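Local coordinates for putative cytoplasmic protein (Salmonella enterica subsp. enterica serovar Typhimurium, PDB 4IQN) that is of unknown function, an uncharacterised, putatively cytoplasmic member of the DUF5066 family, at residues L35-Y40 / G85-Y90; E75-S80 / A124-D129; A135-I140 / P150-E155. One frame throughout, in Å; residues are numbered along the deposited sequence.

Contact 1 (L35-Y40 / G85-Y90); sequences LRVRKY and GVIHSY
Arg38 has its CG beside the backbone N, anti to its own carbonyl carbon (chi1 -70°), and a bend at chi2 (-75°) turns CD. Val86 CG1, anti to its backbone N, meets this side chain 3.8 Å from Arg38 CG. The side chains of Arg38 and His88 lie side by side, pointing the same way. The guanidinium and ring planes are 47° apart, so this is not a parallel stack. His88 CE1 sits over one guanidinium face, 3.4 Å from Arg38 NH2. The polar ends are held elsewhere: Arg38 NH1 by the carbonyl of Pro43, His88 NE2 by Asp82. The backbones pair as parallel strands. Arg36 N bonds to Gly85 O, Ile87 N to Arg36 O at 2.8 Å, and Arg38 N to Ile87 O at 2.9 Å. Val37 and Ile87 share the buried sheet face, with Val37 CG2 4.0 Å from Ile87 CB. Arg36 is on the face of Val86, but its end turns away to a salt bridge with Glu50. Strand 36-38 is the middle strand of a small mixed sheet, between 86-87 and the antiparallel 48-49, and Val37 packs on Ile126 of strand 124-128.

Contact 2 (E75-S80 / A124-D129); sequences ETLQKS and ALIRID
Asp129 and Thr76 cross at an oblique angle, and the carboxylate faces the backbone N-H groups of Glu75 and Thr76. OD2 of Asp129 takes the Thr76 N-H on its syn lone pair, at 2.9 Å and nearly straight (170°). The Glu75 N-H gives the same oxygen a weak, bent bond. The hydroxyl OG1 of Thr76 faces Asp129 OD1; the 2.4 Å between them is very short and doubtful as a measure of strength. The methyl of Thr76, CG2, lies anti to its backbone N and rests 4.0 Å from Arg127 CG. On the buried side, CB and CD2 of Leu77 both touch Ile126 CG2, with Leu77 CB at 3.7 Å. Between these two regions sits a water. It accepts from Leu77 N at 2.9 Å and can donate to Arg127 O and Asp129 OD2, with more acceptors in reach than it has protons. Residues 75-80 pack against strand 124-128 at the edge of the antiparallel sheet. Asp129 thus engages the backbone N-H groups of Glu75 and Thr76. Its negative charge would probably be stabilised by these donors, while the Glu75 carboxylate may oppose it somewhat, its OE1 being 5.1 Å from Asp129 OD1.

Contact 3 (A135-I140 / P150-E155); sequences AIFIYI and PIARME
Phe137 O accepts the N-H of Ala152 at 2.8 Å, and the CA of Ile151 also approaches this oxygen, at 3.3 Å. Phe137 and Ala152 belong to a beta hairpin of strands 135-140 and 151-155. These are the two inner strands of a four-stranded antiparallel sheet. Phe137 N returns a bond to Ala152 O, completing one hydrogen-bonded pair. Ala135 and Met154 form another, with bonds in both directions. Tyr139 N adds a bond to Pro150 O.

One face carries Ala135, Phe137, Ala152 and Met154, which is selenomethionine here. Met154 CB meets the Phe137 ring at its edge, in the ring plane, 3.9 Å from CE2. The Tyr139 ring reaches Ala152 with its CD1, 4.1 Å from Ala152 CB. Its CG lies anti to the backbone N (chi1 -155°), and the hydroxyl ends on Glu210. Tyr139 also packs on Leu207 of helix 190-207, whose residues touch Pro150 as well.

The other face carries Ile136, Ile138, Ile151 and Arg153. Ile136 and Ile151 touch through their CG2 methyls, at 3.7 Å. The CD1 of Ile151 also approaches Ile138 CG1. Arg153 lies alongside Ile136, both pointing the same way. Its chain runs extended from CG to NE. Polar partners hold the guanidinium: Glu163 in a salt bridge at NH2, and Gln134 at NH1. Ile136 CD1 sits over one face of this guanidinium, offset toward its rim, 3.6 Å from Arg153 NH1.

In the fold
Contact 3 is the core of the set, its centre about 4 Å from the centre of the chain, and nearly all its touching residues are buried. The centres of contacts 1 and 2 lie further from the chain centre, at about 13 and 7 Å, and both are partly buried. Contacts 2 and 3 meet in the same antiparallel sheet, where strand 124-128 pairs with strand 135-140. Contact 1 belongs to a separate mixed sheet, joined to contact 2 by two probable backbone hydrogen bonds, His88 N to Ser80 O and Tyr90 N to Leu125 O. Contacts 1 and 3 rest on strand pairing, parallel and antiparallel respectively. Contact 2 instead depends on a carboxylate and a water, with a small apolar patch.

Contact 1 (L35-Y40 / G85-Y90)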
loop_
_atom_site.group_PDB
_atom_site.type_symbol
_atom_site.label_atom_id
_atom_site.label_comp_id
_atom_site.label_asym_id
_atom_site.label_seq_id
_atom_site.Cartn_x
_atom_site.Cartn_y
_atom_site.Cartn_z
ATOM N N LEU A 35 -9.152 -11.484 -9.766
ATOM C CA LEU A 35 -8.444 -10.227 -9.516
ATOM C C LEU A 35 -7.009 -10.253 -10.015
ATOM O O LEU A 35 -6.298 -11.242 -9.875
ATOM C CB LEU A 35 -8.470 -9.847 -8.032
ATOM C CG LEU A 35 -9.864 -9.618 -7.411
ATOM C CD1 LEU A 35 -9.678 -9.367 -5.928
ATOM C CD2 LEU A 35 -10.615 -8.457 -8.046
ATOM N N ARG A 36 -6.616 -9.140 -10.610
ATOM C CA ARG A 36 -5.251 -8.880 -11.039
ATOM C C ARG A 36 -4.953 -7.429 -10.680
ATOM O O ARG A 36 -5.870 -6.666 -10.359
ATOM C CB ARG A 36 -5.126 -9.085 -12.552
ATOM C CG ARG A 36 -5.444 -10.509 -13.010
ATOM C CD ARG A 36 -4.280 -11.473 -12.898
ATOM N NE ARG A 36 -3.215 -11.068 -13.806
ATOM C CZ ARG A 36 -2.018 -11.632 -13.883
ATOM N NH1 ARG A 36 -1.695 -12.664 -13.107
ATOM N NH2 ARG A 36 -1.138 -11.149 -14.750
ATOM N N VAL A 37 -3.688 -7.028 -10.733
ATOM C CA VAL A 37 -3.344 -5.619 -10.516
ATOM C C VAL A 37 -2.466 -5.131 -11.680
ATOM O O VAL A 37 -1.596 -5.873 -12.175
ATOM C CB VAL A 37 -2.669 -5.393 -9.111
ATOM C CG1 VAL A 37 -1.489 -6.292 -8.935
ATOM C CG2 VAL A 37 -2.299 -3.912 -8.904
ATOM N N ARG A 38 -2.690 -3.892 -12.131
ATOM C CA ARG A 38 -1.736 -3.272 -13.065
ATOM C C ARG A 38 -0.299 -3.346 -12.543
ATOM O O ARG A 38 -0.065 -3.175 -11.341
ATOM C CB ARG A 38 -2.144 -1.832 -13.379
ATOM C CG ARG A 38 -3.406 -1.757 -14.226
ATOM C CD ARG A 38 -3.114 -2.131 -15.654
ATOM N NE ARG A 38 -4.262 -1.854 -16.535
ATOM C CZ ARG A 38 -4.523 -0.666 -17.058
ATOM N NH1 ARG A 38 -3.725 0.369 -16.801
ATOM N NH2 ARG A 38 -5.583 -0.511 -17.851
ATOM N N LYS A 39 0.652 -3.644 -13.429
ATOM C CA LYS A 39 2.066 -3.751 -13.063
ATOM C C LYS A 39 2.735 -2.383 -12.903
ATOM O O LYS A 39 3.650 -2.232 -12.080
ATOM C CB LYS A 39 2.814 -4.580 -14.113
ATOM C CG LYS A 39 4.311 -4.800 -13.943
ATOM C CD LYS A 39 4.685 -5.689 -12.757
ATOM C CE LYS A 39 6.202 -5.902 -12.614
ATOM N NZ LYS A 39 6.737 -6.953 -13.504
ATOM N N TYR A 40 2.286 -1.397 -13.673
ATOM C CA TYR A 40 2.961 -0.099 -13.752
ATOM C C TYR A 40 2.065 1.053 -13.360
ATOM O O TYR A 40 0.839 0.980 -13.424
ATOM C CB TYR A 40 3.499 0.118 -15.172
ATOM C CG TYR A 40 4.521 -0.923 -15.586
ATOM C CD1 TYR A 40 5.771 -0.906 -15.051
ATOM C CD2 TYR A 40 4.208 -1.951 -16.507
ATOM C CE1 TYR A 40 6.717 -1.851 -15.383
ATOM C CE2 TYR A 40 5.164 -2.902 -16.859
ATOM C CZ TYR A 40 6.417 -2.834 -16.279
ATOM O OH TYR A 40 7.392 -3.730 -16.559
ATOM N N GLY A 85 -11.994 -7.013 -13.237
ATOM C CA GLY A 85 -11.289 -7.395 -12.003
ATOM C C GLY A 85 -9.853 -6.892 -11.878
ATOM O O GLY A 85 -9.111 -7.363 -11.028
ATOM N N VAL A 86 -9.461 -5.936 -12.715
ATOM C CA VAL A 86 -8.134 -5.386 -12.659
ATOM C C VAL A 86 -8.117 -4.201 -11.703
ATOM O O VAL A 86 -8.901 -3.277 -11.860
ATOM C CB VAL A 86 -7.640 -4.921 -14.058
ATOM C CG1 VAL A 86 -6.260 -4.271 -13.956
ATOM C CG2 VAL A 86 -7.594 -6.098 -15.029
ATOM N N ILE A 87 -7.204 -4.246 -10.726
ATOM C CA ILE A 87 -6.945 -3.112 -9.832
ATOM C C ILE A 87 -6.026 -2.145 -10.556
ATOM O O ILE A 87 -4.872 -2.473 -10.821
ATOM C CB ILE A 87 -6.267 -3.567 -8.525
ATOM C CG1 ILE A 87 -7.159 -4.583 -7.780
ATOM C CG2 ILE A 87 -5.978 -2.362 -7.658
ATOM C CD1 ILE A 87 -6.519 -5.280 -6.586
ATOM N N HIS A 88 -6.548 -0.968 -10.890
ATOM C CA HIS A 88 -5.750 0.063 -11.569
ATOM C C HIS A 88 -4.817 0.707 -10.529
ATOM O O HIS A 88 -5.110 0.694 -9.349
ATOM C CB HIS A 88 -6.650 1.092 -12.220
ATOM C CG HIS A 88 -7.374 0.563 -13.423
ATOM N ND1 HIS A 88 -7.175 1.062 -14.689
ATOM C CD2 HIS A 88 -8.247 -0.461 -13.553
ATOM C CE1 HIS A 88 -7.921 0.383 -15.546
ATOM N NE2 HIS A 88 -8.574 -0.551 -14.881
ATOM N N SER A 89 -3.675 1.194 -10.989
ATOM C CA SER A 89 -2.702 1.792 -10.105
ATOM C C SER A 89 -3.249 3.049 -9.436
ATOM O O SER A 89 -4.023 3.811 -9.984
ATOM C CB SER A 89 -1.344 2.081 -10.816
ATOM O OG SER A 89 -0.398 2.650 -9.882
ATOM N N TYR A 90 -2.777 3.274 -8.219
ATOM C CA TYR A 90 -2.999 4.510 -7.529
ATOM C C TYR A 90 -1.784 5.373 -7.824
ATOM O O TYR A 90 -0.693 4.861 -8.073
ATOM C CB TYR A 90 -3.044 4.203 -6.034
ATOM C CG TYR A 90 -3.492 5.288 -5.121
ATOM C CD1 TYR A 90 -4.850 5.460 -4.819
ATOM C CD2 TYR A 90 -2.547 6.146 -4.488
ATOM C CE1 TYR A 90 -5.271 6.453 -3.955
ATOM C CE2 TYR A 90 -2.973 7.147 -3.646
ATOM C CZ TYR A 90 -4.325 7.268 -3.369
ATOM O OH TYR A 90 -4.775 8.202 -2.514
#

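Contact 2 (E75-S80 / A124-D129)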
loop_
_atom_site.group_PDB
_atom_site.type_symbol
_atom_site.label_atom_id
_atom_site.label_comp_id
_atom_site.label_asym_id
_atom_site.label_seq_id
_atom_site.Cartn_x
_atom_site.Cartn_y
_atom_site.Cartn_z
ATOM N N GLU A 75 -10.063 -0.347 2.198
ATOM C CA GLU A 75 -11.247 0.319 1.654
ATOM C C GLU A 75 -10.975 1.040 0.338
ATOM O O GLU A 75 -11.653 0.814 -0.673
ATOM C CB GLU A 75 -11.805 1.288 2.671
ATOM C CG GLU A 75 -13.057 2.020 2.264
ATOM C CD GLU A 75 -13.557 2.844 3.410
ATOM O OE1 GLU A 75 -13.120 3.996 3.519
ATOM O OE2 GLU A 75 -14.316 2.318 4.228
ATOM N N THR A 76 -9.992 1.916 0.352
ATOM C CA THR A 76 -9.693 2.770 -0.784
ATOM C C THR A 76 -9.381 1.970 -2.060
ATOM O O THR A 76 -9.778 2.368 -3.185
ATOM C CB THR A 76 -8.507 3.699 -0.435
ATOM O OG1 THR A 76 -8.894 4.585 0.636
ATOM C CG2 THR A 76 -8.072 4.514 -1.635
ATOM N N LEU A 77 -8.666 0.864 -1.901
ATOM C CA LEU A 77 -8.182 0.120 -3.061
ATOM C C LEU A 77 -9.347 -0.431 -3.867
ATOM O O LEU A 77 -9.227 -0.670 -5.092
ATOM C CB LEU A 77 -7.233 -0.991 -2.645
ATOM C CG LEU A 77 -7.782 -2.151 -1.824
ATOM C CD1 LEU A 77 -8.362 -3.268 -2.711
ATOM C CD2 LEU A 77 -6.679 -2.685 -0.891
ATOM N N GLN A 78 -10.479 -0.631 -3.211
ATOM C CA GLN A 78 -11.651 -1.204 -3.916
ATOM C C GLN A 78 -12.265 -0.214 -4.931
ATOM O O GLN A 78 -12.976 -0.617 -5.844
ATOM C CB GLN A 78 -12.684 -1.738 -2.905
ATOM C CG GLN A 78 -12.049 -2.818 -2.029
ATOM C CD GLN A 78 -12.948 -3.399 -0.987
ATOM O OE1 GLN A 78 -14.017 -3.912 -1.288
ATOM N NE2 GLN A 78 -12.491 -3.384 0.254
ATOM N N LYS A 79 -11.979 1.071 -4.758
ATOM C CA LYS A 79 -12.376 2.098 -5.677
ATOM C C LYS A 79 -11.614 1.969 -7.007
ATOM O O LYS A 79 -12.012 2.594 -7.991
ATOM C CB LYS A 79 -12.159 3.491 -5.061
ATOM C CG LYS A 79 -13.141 3.878 -3.931
ATOM C CD LYS A 79 -12.718 5.188 -3.235
ATOM C CE LYS A 79 -13.507 5.431 -1.949
ATOM N NZ LYS A 79 -13.614 6.876 -1.615
ATOM N N SER A 80 -10.541 1.169 -7.038
ATOM C CA SER A 80 -9.673 1.049 -8.225
ATOM C C SER A 80 -9.942 -0.202 -9.070
ATOM O O SER A 80 -9.310 -0.402 -10.090
ATOM C CB SER A 80 -8.182 1.086 -7.823
ATOM O OG SER A 80 -7.798 2.383 -7.450
ATOM N N ALA A 124 3.324 0.123 -10.201
ATOM C CA ALA A 124 1.990 0.391 -9.667
ATOM C C ALA A 124 1.998 0.497 -8.167
ATOM O O ALA A 124 2.900 -0.028 -7.547
ATOM C CB ALA A 124 1.011 -0.685 -10.088
ATOM N N LEU A 125 0.983 1.151 -7.621
ATOM C CA LEU A 125 0.768 1.265 -6.176
ATOM C C LEU A 125 -0.645 0.848 -5.861
ATOM O O LEU A 125 -1.553 1.128 -6.606
ATOM C CB LEU A 125 0.945 2.717 -5.681
ATOM C CG LEU A 125 2.288 3.361 -5.984
ATOM C CD1 LEU A 125 2.284 4.855 -5.689
ATOM C CD2 LEU A 125 3.357 2.654 -5.178
ATOM N N ILE A 126 -0.810 0.178 -4.726
ATOM C CA ILE A 126 -2.108 -0.057 -4.132
ATOM C C ILE A 126 -2.136 0.706 -2.836
ATOM O O ILE A 126 -1.272 0.474 -1.957
ATOM C CB ILE A 126 -2.377 -1.558 -3.869
ATOM C CG1 ILE A 126 -2.469 -2.367 -5.177
ATOM C CG2 ILE A 126 -3.659 -1.743 -3.082
ATOM C CD1 ILE A 126 -2.660 -3.860 -4.927
ATOM N N ARG A 127 -3.127 1.576 -2.676
ATOM C CA ARG A 127 -3.220 2.388 -1.450
ATOM C C ARG A 127 -3.785 1.552 -0.331
ATOM O O ARG A 127 -4.767 0.840 -0.512
ATOM C CB ARG A 127 -4.121 3.601 -1.681
ATOM C CG ARG A 127 -4.212 4.635 -0.564
ATOM C CD ARG A 127 -2.869 5.236 -0.239
ATOM N NE ARG A 127 -3.039 6.569 0.317
ATOM C CZ ARG A 127 -3.130 6.860 1.615
ATOM N NH1 ARG A 127 -3.033 5.920 2.564
ATOM N NH2 ARG A 127 -3.279 8.122 1.956
ATOM N N ILE A 128 -3.165 1.642 0.837
ATOM C CA ILE A 128 -3.655 0.996 2.073
ATOM C C ILE A 128 -4.090 2.104 3.033
ATOM O O ILE A 128 -3.390 3.111 3.183
ATOM C CB ILE A 128 -2.542 0.165 2.727
ATOM C CG1 ILE A 128 -2.145 -1.012 1.844
ATOM C CG2 ILE A 128 -2.914 -0.320 4.157
ATOM C CD1 ILE A 128 -3.198 -2.097 1.675
ATOM N N ASP A 129 -5.243 1.927 3.675
ATOM C CA ASP A 129 -5.778 2.919 4.579
ATOM C C ASP A 129 -5.052 2.750 5.917
ATOM O O ASP A 129 -4.906 1.652 6.400
ATOM C CB ASP A 129 -7.268 2.746 4.718
ATOM C CG ASP A 129 -7.977 2.879 3.362
ATOM O OD1 ASP A 129 -8.037 4.035 2.853
ATOM O OD2 ASP A 129 -8.415 1.843 2.800
HETATM O O HOH W 1 -7.221 0.490 0.601
#

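Contact 3 (A135-I140 / P150-E155)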
loop_
_atom_site.group_PDB
_atom_site.type_symbol
_atom_site.label_atom_id
_atom_site.label_comp_id
_atom_site.label_asym_id
_atom_site.label_seq_id
_atom_site.Cartn_x
_atom_site.Cartn_y
_atom_site.Cartn_z
ATOM N N ALA A 135 0.858 8.062 4.491
ATOM C CA ALA A 135 0.271 7.210 3.430
ATOM C C ALA A 135 1.029 5.896 3.369
ATOM O O ALA A 135 2.273 5.874 3.495
ATOM C CB ALA A 135 0.322 7.938 2.064
ATOM N N ILE A 136 0.307 4.791 3.121
ATOM C CA ILE A 136 0.886 3.482 3.071
ATOM C C ILE A 136 0.484 2.902 1.704
ATOM O O ILE A 136 -0.680 3.079 1.290
ATOM C CB ILE A 136 0.263 2.548 4.137
ATOM C CG1 ILE A 136 0.314 3.116 5.567
ATOM C CG2 ILE A 136 0.840 1.154 4.086
ATOM C CD1 ILE A 136 1.701 3.328 6.058
ATOM N N PHE A 137 1.426 2.226 1.029
ATOM C CA PHE A 137 1.148 1.653 -0.302
ATOM C C PHE A 137 1.772 0.275 -0.380
ATOM O O PHE A 137 2.822 0.000 0.198
ATOM C CB PHE A 137 1.763 2.471 -1.437
ATOM C CG PHE A 137 1.526 3.937 -1.367
ATOM C CD1 PHE A 137 0.435 4.526 -1.987
ATOM C CD2 PHE A 137 2.417 4.765 -0.704
ATOM C CE1 PHE A 137 0.210 5.882 -1.923
ATOM C CE2 PHE A 137 2.217 6.109 -0.660
ATOM C CZ PHE A 137 1.113 6.687 -1.251
ATOM N N ILE A 138 1.126 -0.612 -1.111
ATOM C CA ILE A 138 1.753 -1.794 -1.552
ATOM C C ILE A 138 2.480 -1.412 -2.838
ATOM O O ILE A 138 1.873 -0.810 -3.756
ATOM C CB ILE A 138 0.745 -2.946 -1.785
ATOM C CG1 ILE A 138 -0.181 -3.151 -0.579
ATOM C CG2 ILE A 138 1.489 -4.222 -2.042
ATOM C CD1 ILE A 138 -1.205 -4.249 -0.834
ATOM N N TYR A 139 3.757 -1.754 -2.888
ATOM C CA TYR A 139 4.662 -1.336 -3.971
ATOM C C TYR A 139 4.757 -2.476 -4.950
ATOM O O TYR A 139 5.400 -3.485 -4.662
ATOM C CB TYR A 139 6.055 -1.015 -3.377
ATOM C CG TYR A 139 6.882 -0.053 -4.173
ATOM C CD1 TYR A 139 6.462 1.262 -4.375
ATOM C CD2 TYR A 139 8.110 -0.432 -4.719
ATOM C CE1 TYR A 139 7.238 2.168 -5.123
ATOM C CE2 TYR A 139 8.886 0.482 -5.465
ATOM C CZ TYR A 139 8.444 1.774 -5.666
ATOM O OH TYR A 139 9.214 2.686 -6.410
ATOM N N ILE A 140 4.096 -2.340 -6.113
ATOM C CA ILE A 140 3.910 -3.481 -6.998
ATOM C C ILE A 140 5.120 -3.673 -7.931
ATOM O O ILE A 140 5.139 -3.186 -9.047
ATOM C CB ILE A 140 2.635 -3.320 -7.813
ATOM C CG1 ILE A 140 1.428 -3.030 -6.930
ATOM C CG2 ILE A 140 2.375 -4.564 -8.688
ATOM C CD1 ILE A 140 1.089 -4.074 -5.863
ATOM N N PRO A 150 6.577 -5.380 -1.371
ATOM C CA PRO A 150 6.956 -4.483 -0.253
ATOM C C PRO A 150 5.879 -3.456 0.083
ATOM O O PRO A 150 4.956 -3.214 -0.707
ATOM C CB PRO A 150 8.191 -3.755 -0.780
ATOM C CG PRO A 150 8.592 -4.444 -2.023
ATOM C CD PRO A 150 7.378 -5.124 -2.570
ATOM N N ILE A 151 5.998 -2.839 1.255
ATOM C CA ILE A 151 5.222 -1.676 1.618
ATOM C C ILE A 151 6.087 -0.425 1.441
ATOM O O ILE A 151 7.283 -0.437 1.755
ATOM C CB ILE A 151 4.779 -1.788 3.085
ATOM C CG1 ILE A 151 3.790 -2.965 3.214
ATOM C CG2 ILE A 151 4.177 -0.485 3.617
ATOM C CD1 ILE A 151 2.436 -2.680 2.586
ATOM N N ALA A 152 5.471 0.632 0.921
ATOM C CA ALA A 152 6.086 1.959 0.873
ATOM C C ALA A 152 5.291 2.890 1.769
ATOM O O ALA A 152 4.065 2.715 1.942
ATOM C CB ALA A 152 6.107 2.484 -0.530
ATOM N N ARG A 153 5.992 3.885 2.321
ATOM C CA ARG A 153 5.400 4.918 3.133
ATOM C C ARG A 153 5.683 6.297 2.555
ATOM O O ARG A 153 6.728 6.513 1.924
ATOM C CB ARG A 153 5.930 4.851 4.595
ATOM C CG ARG A 153 5.380 3.697 5.373
ATOM C CD ARG A 153 6.008 3.592 6.740
ATOM N NE ARG A 153 5.393 2.581 7.564
ATOM C CZ ARG A 153 4.451 2.797 8.488
ATOM N NH1 ARG A 153 4.015 4.010 8.769
ATOM N NH2 ARG A 153 3.980 1.790 9.185
HETATM N N MSE A 154 4.761 7.227 2.777
HETATM C CA MSE A 154 4.962 8.622 2.397
HETATM C C MSE A 154 4.515 9.532 3.512
HETATM O O MSE A 154 3.414 9.429 4.037
HETATM C CB MSE A 154 4.296 8.927 1.065
HETATM C CG MSE A 154 4.367 10.397 0.699
HETATM SE SE MSE A 154 3.586 10.567 -1.058
HETATM C CE MSE A 154 4.583 12.152 -1.609
ATOM N N GLU A 155 5.373 10.454 3.877
ATOM C CA GLU A 155 5.047 11.450 4.889
ATOM C C GLU A 155 5.552 12.775 4.410
ATOM O O GLU A 155 6.711 12.883 4.038
ATOM C CB GLU A 155 5.717 11.126 6.210
ATOM C CG GLU A 155 5.170 12.011 7.326
ATOM C CD GLU A 155 5.974 11.871 8.580
ATOM O OE1 GLU A 155 7.175 12.280 8.591
ATOM O OE2 GLU A 155 5.382 11.350 9.548
#